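Local coordinates for erythrocyte membrane protein 1 (Plasmodium falciparum, PDB 2XU0), which probably binds host cell-surface receptors as a malarial rosetting adhesin, represented here by its N-terminal segment and first Duffy-binding-like domain, at residues N103-N108 with G169-N174; V163-E168 with W265-C270; N42-Q47 with A236-A241. The protein carries 10 engineered substitutions. All coordinates share one frame; numbering follows the deposited sequence.

Contacts 1 and 2 both use helix 154-175 and adjoin along it, their centres about 15 Å apart. They touch directly: Arg104 NH2 of contact 1 forms a 2.6 Å salt bridge with Glu168 OE1 of contact 2, and Leu268 CD1 of contact 2 packs 3.6 Å from Gly169 N of contact 1. Contact 3 is separate, its centre about 27 Å from that of contact 2 and about 39 Å from that of contact 1. It joins the N-terminal segment, which is implicated in heparin-mediated rosette inhibition, to the Duffy-binding-like domain, whereas contacts 1 and 2 are made by helix 154-175 with a loop and with a second helix. All three lie away from the magnesium site and the proline pocket.

Contact 1 of 3, residues N103-N108 with G169-N174; sequences NRFDEN and GNYIVN
Arg104 and Tyr171 meet where a type I beta turn from Asn103 to Asp106, closed by Asp106 N to Asn103 O, lies against helix 154-175; the nearest alpha carbons, of Arg104 and Ile172, are still 8.7 Å apart, which leaves the gap to side chains. Tyr171 reaches across it. Its chi1 of 169° sets CG anti to the backbone N, on the side facing the turn, and its hydroxyl accepts a hydrogen bond from the backbone: Arg104 N to Tyr171 OH is 2.9 Å, with an N-H...O angle of 155°. Asp175 OD2, later on the same helix, makes a weak bond with this hydroxyl. The Arg104 side chain then runs over the tyrosine from its hydroxyl toward the helix. Its guanidinium and the ring are almost parallel, their planes 3° apart, and Tyr171 CD2 sits 3.2 Å above the guanidinium plane, displaced toward its rim. The closest approach of the flat groups is Arg104 NE to Tyr171 CE2, 3.4 Å. Glu168 takes the charged end of this arginine in a salt bridge, so its carboxylate probably helps fix the rotation of the guanidinium. In the disulfide-rich helical Duffy-binding-like fold, the contact ties a long loop to a core helix; 103-108 lies in sequence between Cys97 and Cys113, whose disulfides run to Cys139 and Cys130. Phe105 supplies the apolar part. Its CE2 lies 3.9 Å from Tyr171 CE2 as the two side chains slide past each other in opposite directions, while Ile172 CD1 comes to the phenyl edge, near the ring plane, 3.7 Å from Phe105 CZ. The backbone of the same phenylalanine faces another helix, 311-338, from which Arg325 NH2 donates a hydrogen bond to Phe105 O.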
loop_
_atom_site.group_PDB
_atom_site.type_symbol
_atom_site.label_atom_id
_atom_site.label_comp_id
_atom_site.label_asym_id
_atom_site.label_seq_id
_atom_site.Cartn_x
_atom_site.Cartn_y
_atom_site.Cartn_z
ATOM N N ASN A 103 -8.985 -3.807 -11.698
ATOM C CA ASN A 103 -9.308 -2.424 -11.336
ATOM C C ASN A 103 -8.998 -2.118 -9.860
ATOM O O ASN A 103 -9.690 -1.335 -9.212
ATOM C CB ASN A 103 -10.722 -1.977 -11.789
ATOM C CG ASN A 103 -10.718 -1.170 -13.065
ATOM O OD1 ASN A 103 -11.171 -1.632 -14.122
ATOM N ND2 ASN A 103 -10.179 0.049 -13.001
ATOM N N ARG A 104 -7.893 -2.718 -9.360
ATOM C CA ARG A 104 -7.387 -2.553 -7.990
ATOM C C ARG A 104 -7.072 -1.099 -7.712
ATOM O O ARG A 104 -7.168 -0.664 -6.567
ATOM C CB ARG A 104 -6.117 -3.400 -7.777
ATOM C CG ARG A 104 -6.326 -4.886 -7.982
ATOM C CD ARG A 104 -5.313 -5.642 -7.205
ATOM N NE ARG A 104 -4.830 -6.825 -7.898
ATOM C CZ ARG A 104 -3.706 -7.451 -7.585
ATOM N NH1 ARG A 104 -2.956 -7.023 -6.573
ATOM N NH2 ARG A 104 -3.319 -8.509 -8.278
ATOM N N PHE A 105 -6.725 -0.336 -8.760
ATOM C CA PHE A 105 -6.340 1.068 -8.650
ATOM C C PHE A 105 -7.411 2.074 -8.950
ATOM O O PHE A 105 -7.148 3.267 -8.834
ATOM C CB PHE A 105 -5.058 1.366 -9.448
ATOM C CG PHE A 105 -3.904 0.433 -9.158
ATOM C CD1 PHE A 105 -3.139 0.581 -8.004
ATOM C CD2 PHE A 105 -3.567 -0.577 -10.047
ATOM C CE1 PHE A 105 -2.090 -0.300 -7.725
ATOM C CE2 PHE A 105 -2.518 -1.452 -9.770
ATOM C CZ PHE A 105 -1.771 -1.294 -8.621
ATOM N N ASP A 106 -8.643 1.618 -9.252
ATOM C CA ASP A 106 -9.768 2.501 -9.564
ATOM C C ASP A 106 -10.063 3.421 -8.400
ATOM O O ASP A 106 -9.958 2.999 -7.252
ATOM C CB ASP A 106 -11.023 1.672 -9.927
ATOM C CG ASP A 106 -12.218 2.508 -10.323
ATOM O OD1 ASP A 106 -12.306 2.881 -11.505
ATOM O OD2 ASP A 106 -13.050 2.814 -9.437
ATOM N N GLU A 107 -10.416 4.686 -8.695
ATOM C CA GLU A 107 -10.773 5.701 -7.714
ATOM C C GLU A 107 -11.842 5.259 -6.691
ATOM O O GLU A 107 -11.907 5.814 -5.581
ATOM C CB GLU A 107 -11.148 7.029 -8.405
ATOM C CG GLU A 107 -12.404 6.984 -9.277
ATOM C CD GLU A 107 -12.994 8.346 -9.604
ATOM O OE1 GLU A 107 -13.652 8.947 -8.724
ATOM O OE2 GLU A 107 -12.788 8.818 -10.745
ATOM N N ASN A 108 -12.664 4.253 -7.058
ATOM C CA ASN A 108 -13.709 3.744 -6.184
ATOM C C ASN A 108 -13.467 2.322 -5.681
ATOM O O ASN A 108 -14.348 1.757 -5.042
ATOM C CB ASN A 108 -15.096 3.928 -6.810
ATOM C CG ASN A 108 -15.515 5.367 -6.894
ATOM O OD1 ASN A 108 -15.851 5.862 -7.966
ATOM N ND2 ASN A 108 -15.506 6.069 -5.763
ATOM N N GLY A 169 2.897 -9.499 -10.597
ATOM C CA GLY A 169 3.689 -8.460 -11.251
ATOM C C GLY A 169 3.085 -8.049 -12.577
ATOM O O GLY A 169 2.951 -6.855 -12.868
ATOM N N ASN A 170 2.671 -9.062 -13.385
ATOM C CA ASN A 170 2.016 -8.780 -14.661
ATOM C C ASN A 170 0.769 -7.966 -14.463
ATOM O O ASN A 170 0.612 -6.947 -15.139
ATOM C CB ASN A 170 1.746 -10.061 -15.443
ATOM C CG ASN A 170 2.258 -9.954 -16.854
ATOM O OD1 ASN A 170 1.955 -8.999 -17.589
ATOM N ND2 ASN A 170 3.122 -10.876 -17.225
ATOM N N TYR A 171 -0.078 -8.316 -13.454
ATOM C CA TYR A 171 -1.273 -7.500 -13.229
ATOM C C TYR A 171 -0.867 -6.087 -12.867
ATOM O O TYR A 171 -1.379 -5.146 -13.466
ATOM C CB TYR A 171 -2.252 -8.076 -12.158
ATOM C CG TYR A 171 -3.291 -7.026 -11.804
ATOM C CD1 TYR A 171 -4.424 -6.850 -12.593
ATOM C CD2 TYR A 171 -3.046 -6.084 -10.806
ATOM C CE1 TYR A 171 -5.300 -5.783 -12.378
ATOM C CE2 TYR A 171 -3.890 -4.995 -10.610
ATOM C CZ TYR A 171 -5.039 -4.870 -11.373
ATOM O OH TYR A 171 -5.891 -3.819 -11.156
ATOM N N ILE A 172 0.020 -5.923 -11.825
ATOM C CA ILE A 172 0.391 -4.583 -11.350
ATOM C C ILE A 172 0.878 -3.723 -12.483
ATOM O O ILE A 172 0.410 -2.600 -12.650
ATOM C CB ILE A 172 1.425 -4.598 -10.160
ATOM C CG1 ILE A 172 0.897 -5.301 -8.868
ATOM C CG2 ILE A 172 2.035 -3.208 -9.899
ATOM C CD1 ILE A 172 -0.245 -4.687 -8.197
ATOM N N VAL A 173 1.862 -4.228 -13.231
ATOM C CA VAL A 173 2.468 -3.469 -14.340
ATOM C C VAL A 173 1.429 -3.094 -15.389
ATOM O O VAL A 173 1.449 -1.967 -15.885
ATOM C CB VAL A 173 3.658 -4.245 -14.960
ATOM C CG1 VAL A 173 4.120 -3.605 -16.276
ATOM C CG2 VAL A 173 4.808 -4.351 -13.972
ATOM N N ASN A 174 0.513 -4.023 -15.721
ATOM C CA ASN A 174 -0.467 -3.733 -16.782
ATOM C C ASN A 174 -1.708 -2.939 -16.420
ATOM O O ASN A 174 -2.478 -2.578 -17.310
ATOM C CB ASN A 174 -0.742 -4.972 -17.647
ATOM C CG ASN A 174 0.488 -5.367 -18.433
ATOM O OD1 ASN A 174 0.958 -4.621 -19.304
ATOM N ND2 ASN A 174 1.100 -6.488 -18.066
#

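Contact 2 of 3, residues V163-E168 with W265-C270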
loop_
_atom_site.group_PDB
_atom_site.type_symbol
_atom_site.label_atom_id
_atom_site.label_comp_id
_atom_site.label_asym_id
_atom_site.label_seq_id
_atom_site.Cartn_x
_atom_site.Cartn_y
_atom_site.Cartn_z
ATOM N N VAL A 163 5.516 -18.496 -9.756
ATOM C CA VAL A 163 4.325 -18.404 -10.632
ATOM C C VAL A 163 3.410 -17.286 -10.097
ATOM O O VAL A 163 2.934 -16.464 -10.883
ATOM C CB VAL A 163 3.600 -19.792 -10.761
ATOM C CG1 VAL A 163 2.257 -19.677 -11.512
ATOM C CG2 VAL A 163 4.511 -20.834 -11.434
ATOM N N THR A 164 3.217 -17.211 -8.741
ATOM C CA THR A 164 2.388 -16.157 -8.122
ATOM C C THR A 164 3.003 -14.772 -8.438
ATOM O O THR A 164 2.307 -13.865 -8.909
ATOM C CB THR A 164 2.320 -16.399 -6.582
ATOM O OG1 THR A 164 1.734 -17.664 -6.291
ATOM C CG2 THR A 164 1.594 -15.306 -5.842
ATOM N N ALA A 165 4.316 -14.633 -8.187
ATOM C CA ALA A 165 5.065 -13.391 -8.415
ATOM C C ALA A 165 4.972 -12.908 -9.855
ATOM O O ALA A 165 4.581 -11.759 -10.093
ATOM C CB ALA A 165 6.519 -13.572 -7.977
ATOM N N LYS A 166 5.258 -13.804 -10.830
ATOM C CA LYS A 166 5.150 -13.473 -12.257
ATOM C C LYS A 166 3.778 -12.858 -12.586
ATOM O O LYS A 166 3.697 -11.728 -13.108
ATOM C CB LYS A 166 5.409 -14.733 -13.112
ATOM C CG LYS A 166 5.098 -14.550 -14.613
ATOM C CD LYS A 166 4.892 -15.893 -15.325
ATOM C CE LYS A 166 4.506 -15.775 -16.789
ATOM N NZ LYS A 166 3.113 -15.281 -16.986
ATOM N N TYR A 167 2.700 -13.566 -12.202
ATOM C CA TYR A 167 1.345 -13.097 -12.496
ATOM C C TYR A 167 0.932 -11.875 -11.771
ATOM O O TYR A 167 0.413 -10.951 -12.410
ATOM C CB TYR A 167 0.325 -14.228 -12.359
ATOM C CG TYR A 167 0.354 -15.157 -13.555
ATOM C CD1 TYR A 167 1.159 -16.290 -13.560
ATOM C CD2 TYR A 167 -0.353 -14.852 -14.717
ATOM C CE1 TYR A 167 1.178 -17.160 -14.648
ATOM C CE2 TYR A 167 -0.320 -15.702 -15.827
ATOM C CZ TYR A 167 0.435 -16.864 -15.781
ATOM O OH TYR A 167 0.471 -17.709 -16.861
ATOM N N GLU A 168 1.237 -11.802 -10.452
ATOM C CA GLU A 168 0.927 -10.600 -9.651
ATOM C C GLU A 168 1.605 -9.357 -10.268
ATOM O O GLU A 168 0.957 -8.319 -10.443
ATOM C CB GLU A 168 1.368 -10.807 -8.165
ATOM C CG GLU A 168 1.140 -9.589 -7.269
ATOM C CD GLU A 168 -0.270 -9.029 -7.180
ATOM O OE1 GLU A 168 -1.240 -9.799 -7.387
ATOM O OE2 GLU A 168 -0.406 -7.836 -6.822
ATOM N N TRP A 265 11.740 -11.847 -6.092
ATOM C CA TRP A 265 11.738 -10.460 -6.609
ATOM C C TRP A 265 11.980 -10.467 -8.121
ATOM O O TRP A 265 11.398 -9.640 -8.823
ATOM C CB TRP A 265 12.818 -9.605 -5.929
ATOM C CG TRP A 265 12.852 -8.174 -6.443
ATOM C CD1 TRP A 265 13.754 -7.637 -7.312
ATOM C CD2 TRP A 265 11.881 -7.150 -6.190
ATOM N NE1 TRP A 265 13.384 -6.358 -7.648
ATOM C CE2 TRP A 265 12.272 -6.014 -6.924
ATOM C CE3 TRP A 265 10.727 -7.074 -5.384
ATOM C CZ2 TRP A 265 11.538 -4.827 -6.903
ATOM C CZ3 TRP A 265 9.999 -5.900 -5.369
ATOM C CH2 TRP A 265 10.422 -4.781 -6.083
ATOM N N LYS A 266 12.904 -11.360 -8.598
ATOM C CA LYS A 266 13.242 -11.514 -10.024
ATOM C C LYS A 266 11.984 -11.937 -10.786
ATOM O O LYS A 266 11.613 -11.272 -11.732
ATOM C CB LYS A 266 14.401 -12.523 -10.205
ATOM C CG LYS A 266 14.998 -12.507 -11.602
ATOM C CD LYS A 266 16.254 -13.358 -11.728
ATOM C CE LYS A 266 16.734 -13.358 -13.166
ATOM N NZ LYS A 266 17.877 -14.288 -13.381
ATOM N N ALA A 267 11.261 -12.973 -10.314
ATOM C CA ALA A 267 10.004 -13.378 -10.956
ATOM C C ALA A 267 8.963 -12.234 -10.959
ATOM O O ALA A 267 8.363 -11.929 -11.996
ATOM C CB ALA A 267 9.447 -14.613 -10.265
ATOM N N LEU A 268 8.787 -11.563 -9.804
ATOM C CA LEU A 268 7.834 -10.467 -9.679
ATOM C C LEU A 268 8.050 -9.353 -10.691
ATOM O O LEU A 268 7.081 -8.721 -11.124
ATOM C CB LEU A 268 7.834 -9.908 -8.224
ATOM C CG LEU A 268 6.846 -8.745 -7.905
ATOM C CD1 LEU A 268 5.365 -9.211 -7.961
ATOM C CD2 LEU A 268 7.149 -8.159 -6.539
ATOM N N THR A 269 9.324 -9.079 -11.026
ATOM C CA THR A 269 9.691 -8.012 -11.964
ATOM C C THR A 269 9.877 -8.493 -13.431
ATOM O O THR A 269 10.239 -7.667 -14.266
ATOM C CB THR A 269 10.949 -7.284 -11.497
ATOM O OG1 THR A 269 11.956 -8.273 -11.302
ATOM C CG2 THR A 269 10.729 -6.445 -10.254
ATOM N N CYS A 270 9.611 -9.787 -13.748
ATOM C CA CYS A 270 9.686 -10.348 -15.130
ATOM C C CYS A 270 9.102 -9.383 -16.188
ATOM O O CYS A 270 9.736 -9.133 -17.212
ATOM C CB CYS A 270 9.022 -11.729 -15.222
ATOM S SG CYS A 270 9.959 -13.087 -14.481
HETATM O O HOH W 1 5.845 -10.007 -13.509
#
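Between Ala165 and Leu268 the alpha carbons come within 4.2 Å, where helix 154-175 meets the C-terminal end of helix 249-268: a close approach of two helices of the Duffy-binding-like fold, with alanine on both sides. Ala165 and Ala267 put only a methyl between the backbones, and the leucine's bulk is directed past them. Followed outward, the Leu268 side chain begins at CB, which rests 3.9 Å from Ala165 CB. CG is anti to the backbone N (chi1 -179°), and chi2 of 68° then sets CD1 against the first helix, where it lies 3.4 Å from Ala165 O and also approaches the Glu168 CG methylene. Outside the pair of helices, the leucine packs on Leu192 and Phe196 of helix 186-204, so the side chain lies where three helices meet. Ala267, the preceding residue, adds a methyl-to-methyl contact, its CB 3.9 Å from Ala165 CB. Backbone atoms meet as well. Leu268 CA directs its hydrogen at Ala165 O over 3.5 Å, nearly straight at 174°, and Lys166 CA approaches Ala267 O at 3.6 Å. Two such CA-H...O contacts, running in opposite senses between the helices, are geometric evidence of a tight backbone-to-backbone fit. The Lys166 side chain leads away from the second helix; the residue takes part through its backbone. The Glu168 carboxylate likewise turns from the interface: besides the arginine, OE1 accepts from Cys139 N, while OE2 is hydrogen-bonded to Ser195 OG, so the buried acid has partners at both oxygens. Past the alanines, a single water bridges the two backbones, donating one hydrogen to Lys166 O at 2.8 Å and the other to Leu268 O at 3.0 Å.

Contact 3 of 3, residues N42-Q47 with A236-A241; sequences NPYEQQ and ARKHYA
The Asx turn headed by Asn42, within a type I beta turn from Asn42 to Glu45, presents Asn42 and Tyr44 of the PfEMP1 N-terminal segment to the end of helix 234-239 in the Duffy-binding-like domain. Asn42 OD1 accepts from Tyr44 N at 3.1 Å, with the donor 61° above the carbonyl plane. The same amide reaches tip to tip toward Tyr240, where Asn42 ND2 to Tyr240 OH is 2.8 Å, a weak bond by its angle. That phenol is also hydrogen-bonded to Asp255 OD2 on helix 249-268, which probably helps position it. Tyr44 makes the broadest contact. Pro43 CB stands over one face of its ring, and on the opposite face Ala236 CA makes a CH-pi contact, 3.8 Å from the centroid and 17° off the normal. Ala236 CB adds an apolar touch at 3.7 Å to Tyr44 CD1. Farther along the ring, His239 CB lies 3.6 Å from Tyr44 CE2; the two aromatic planes are inclined by 50°, and Tyr44 CD2 sits over one imidazole face, offset toward the rim. Lys238 has its stronger partner in Glu235 O, yet its chain, bent at chi2 and chi4, crosses the tyrosine at about a right angle and donates a weak bond from Lys238 NZ to Tyr44 OH at 3.2 Å.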
loop_
_atom_site.group_PDB
_atom_site.type_symbol
_atom_site.label_atom_id
_atom_site.label_comp_id
_atom_site.label_asym_id
_atom_site.label_seq_id
_atom_site.Cartn_x
_atom_site.Cartn_y
_atom_site.Cartn_z
ATOM N N ASN A 42 23.574 -19.316 9.068
ATOM C CA ASN A 42 22.675 -20.446 9.100
ATOM C C ASN A 42 23.385 -21.551 8.303
ATOM O O ASN A 42 23.550 -21.433 7.082
ATOM C CB ASN A 42 21.291 -20.092 8.526
ATOM C CG ASN A 42 20.363 -21.280 8.389
ATOM O OD1 ASN A 42 20.592 -22.359 8.953
ATOM N ND2 ASN A 42 19.307 -21.119 7.617
ATOM N N PRO A 43 23.856 -22.613 8.996
ATOM C CA PRO A 43 24.576 -23.689 8.286
ATOM C C PRO A 43 23.694 -24.509 7.358
ATOM O O PRO A 43 24.207 -25.193 6.481
ATOM C CB PRO A 43 25.107 -24.571 9.426
ATOM C CG PRO A 43 24.938 -23.775 10.680
ATOM C CD PRO A 43 23.767 -22.895 10.443
ATOM N N TYR A 44 22.374 -24.408 7.529
ATOM C CA TYR A 44 21.381 -25.213 6.819
ATOM C C TYR A 44 20.650 -24.546 5.657
ATOM O O TYR A 44 19.767 -25.163 5.066
ATOM C CB TYR A 44 20.427 -25.842 7.853
ATOM C CG TYR A 44 21.179 -26.352 9.068
ATOM C CD1 TYR A 44 21.916 -27.534 9.011
ATOM C CD2 TYR A 44 21.253 -25.595 10.236
ATOM C CE1 TYR A 44 22.652 -27.983 10.108
ATOM C CE2 TYR A 44 21.991 -26.030 11.336
ATOM C CZ TYR A 44 22.682 -27.230 11.269
ATOM O OH TYR A 44 23.400 -27.673 12.350
ATOM N N GLU A 45 21.079 -23.318 5.287
ATOM C CA GLU A 45 20.541 -22.461 4.223
ATOM C C GLU A 45 20.209 -23.165 2.919
ATOM O O GLU A 45 19.108 -23.013 2.395
ATOM C CB GLU A 45 21.501 -21.296 3.951
ATOM C CG GLU A 45 21.308 -20.137 4.907
ATOM C CD GLU A 45 21.843 -18.788 4.465
ATOM O OE1 GLU A 45 22.166 -18.629 3.264
ATOM O OE2 GLU A 45 21.908 -17.875 5.320
ATOM N N GLN A 46 21.147 -23.968 2.421
ATOM C CA GLN A 46 21.043 -24.692 1.152
ATOM C C GLN A 46 19.906 -25.705 1.083
ATOM O O GLN A 46 19.445 -26.007 -0.019
ATOM C CB GLN A 46 22.402 -25.304 0.717
ATOM C CG GLN A 46 23.664 -24.505 1.117
ATOM C CD GLN A 46 24.013 -24.521 2.604
ATOM O OE1 GLN A 46 23.526 -25.343 3.396
ATOM N NE2 GLN A 46 24.834 -23.568 3.024
ATOM N N GLN A 47 19.420 -26.188 2.245
ATOM C CA GLN A 47 18.304 -27.151 2.323
ATOM C C GLN A 47 16.950 -26.454 2.091
ATOM O O GLN A 47 15.950 -27.119 1.800
ATOM C CB GLN A 47 18.285 -27.874 3.693
ATOM C CG GLN A 47 19.146 -29.125 3.756
ATOM C CD GLN A 47 20.586 -28.796 4.031
ATOM O OE1 GLN A 47 21.377 -28.539 3.118
ATOM N NE2 GLN A 47 20.961 -28.794 5.299
ATOM N N ALA A 236 19.530 -30.037 10.858
ATOM C CA ALA A 236 18.778 -28.866 10.393
ATOM C C ALA A 236 17.432 -28.846 11.132
ATOM O O ALA A 236 16.996 -27.787 11.597
ATOM C CB ALA A 236 18.546 -28.952 8.892
ATOM N N ARG A 237 16.804 -30.041 11.282
ATOM C CA ARG A 237 15.538 -30.233 11.992
ATOM C C ARG A 237 15.628 -29.744 13.430
ATOM O O ARG A 237 14.634 -29.237 13.937
ATOM C CB ARG A 237 15.090 -31.703 11.966
ATOM C CG ARG A 237 14.548 -32.180 10.622
ATOM C CD ARG A 237 14.145 -33.653 10.631
ATOM N NE ARG A 237 12.789 -33.865 11.149
ATOM C CZ ARG A 237 12.506 -34.239 12.395
ATOM N NH1 ARG A 237 13.480 -34.451 13.274
ATOM N NH2 ARG A 237 11.244 -34.403 12.773
ATOM N N LYS A 238 16.803 -29.872 14.083
ATOM C CA LYS A 238 16.970 -29.410 15.463
ATOM C C LYS A 238 17.203 -27.910 15.539
ATOM O O LYS A 238 16.787 -27.278 16.509
ATOM C CB LYS A 238 17.996 -30.237 16.275
ATOM C CG LYS A 238 19.434 -30.187 15.791
ATOM C CD LYS A 238 20.318 -29.342 16.707
ATOM C CE LYS A 238 21.673 -29.043 16.105
ATOM N NZ LYS A 238 21.598 -28.027 15.019
ATOM N N HIS A 239 17.837 -27.331 14.494
ATOM C CA HIS A 239 18.056 -25.889 14.375
ATOM C C HIS A 239 16.678 -25.202 14.276
ATOM O O HIS A 239 16.470 -24.156 14.888
ATOM C CB HIS A 239 18.906 -25.585 13.134
ATOM C CG HIS A 239 19.211 -24.131 12.941
ATOM N ND1 HIS A 239 20.251 -23.520 13.608
ATOM C CD2 HIS A 239 18.598 -23.218 12.151
ATOM C CE1 HIS A 239 20.242 -22.258 13.208
ATOM N NE2 HIS A 239 19.268 -22.032 12.326
ATOM N N TYR A 240 15.734 -25.833 13.544
ATOM C CA TYR A 240 14.366 -25.354 13.374
ATOM C C TYR A 240 13.394 -26.019 14.350
ATOM O O TYR A 240 12.239 -26.266 14.020
ATOM C CB TYR A 240 13.928 -25.538 11.915
ATOM C CG TYR A 240 14.670 -24.609 10.990
ATOM C CD1 TYR A 240 15.674 -25.085 10.155
ATOM C CD2 TYR A 240 14.408 -23.238 10.985
ATOM C CE1 TYR A 240 16.376 -24.228 9.307
ATOM C CE2 TYR A 240 15.114 -22.370 10.154
ATOM C CZ TYR A 240 16.098 -22.869 9.313
ATOM O OH TYR A 240 16.806 -22.033 8.481
ATOM N N ALA A 241 13.854 -26.291 15.562
ATOM C CA ALA A 241 12.994 -26.935 16.543
ATOM C C ALA A 241 12.847 -26.123 17.796
ATOM O O ALA A 241 13.807 -25.493 18.232
ATOM C CB ALA A 241 13.542 -28.315 16.893
#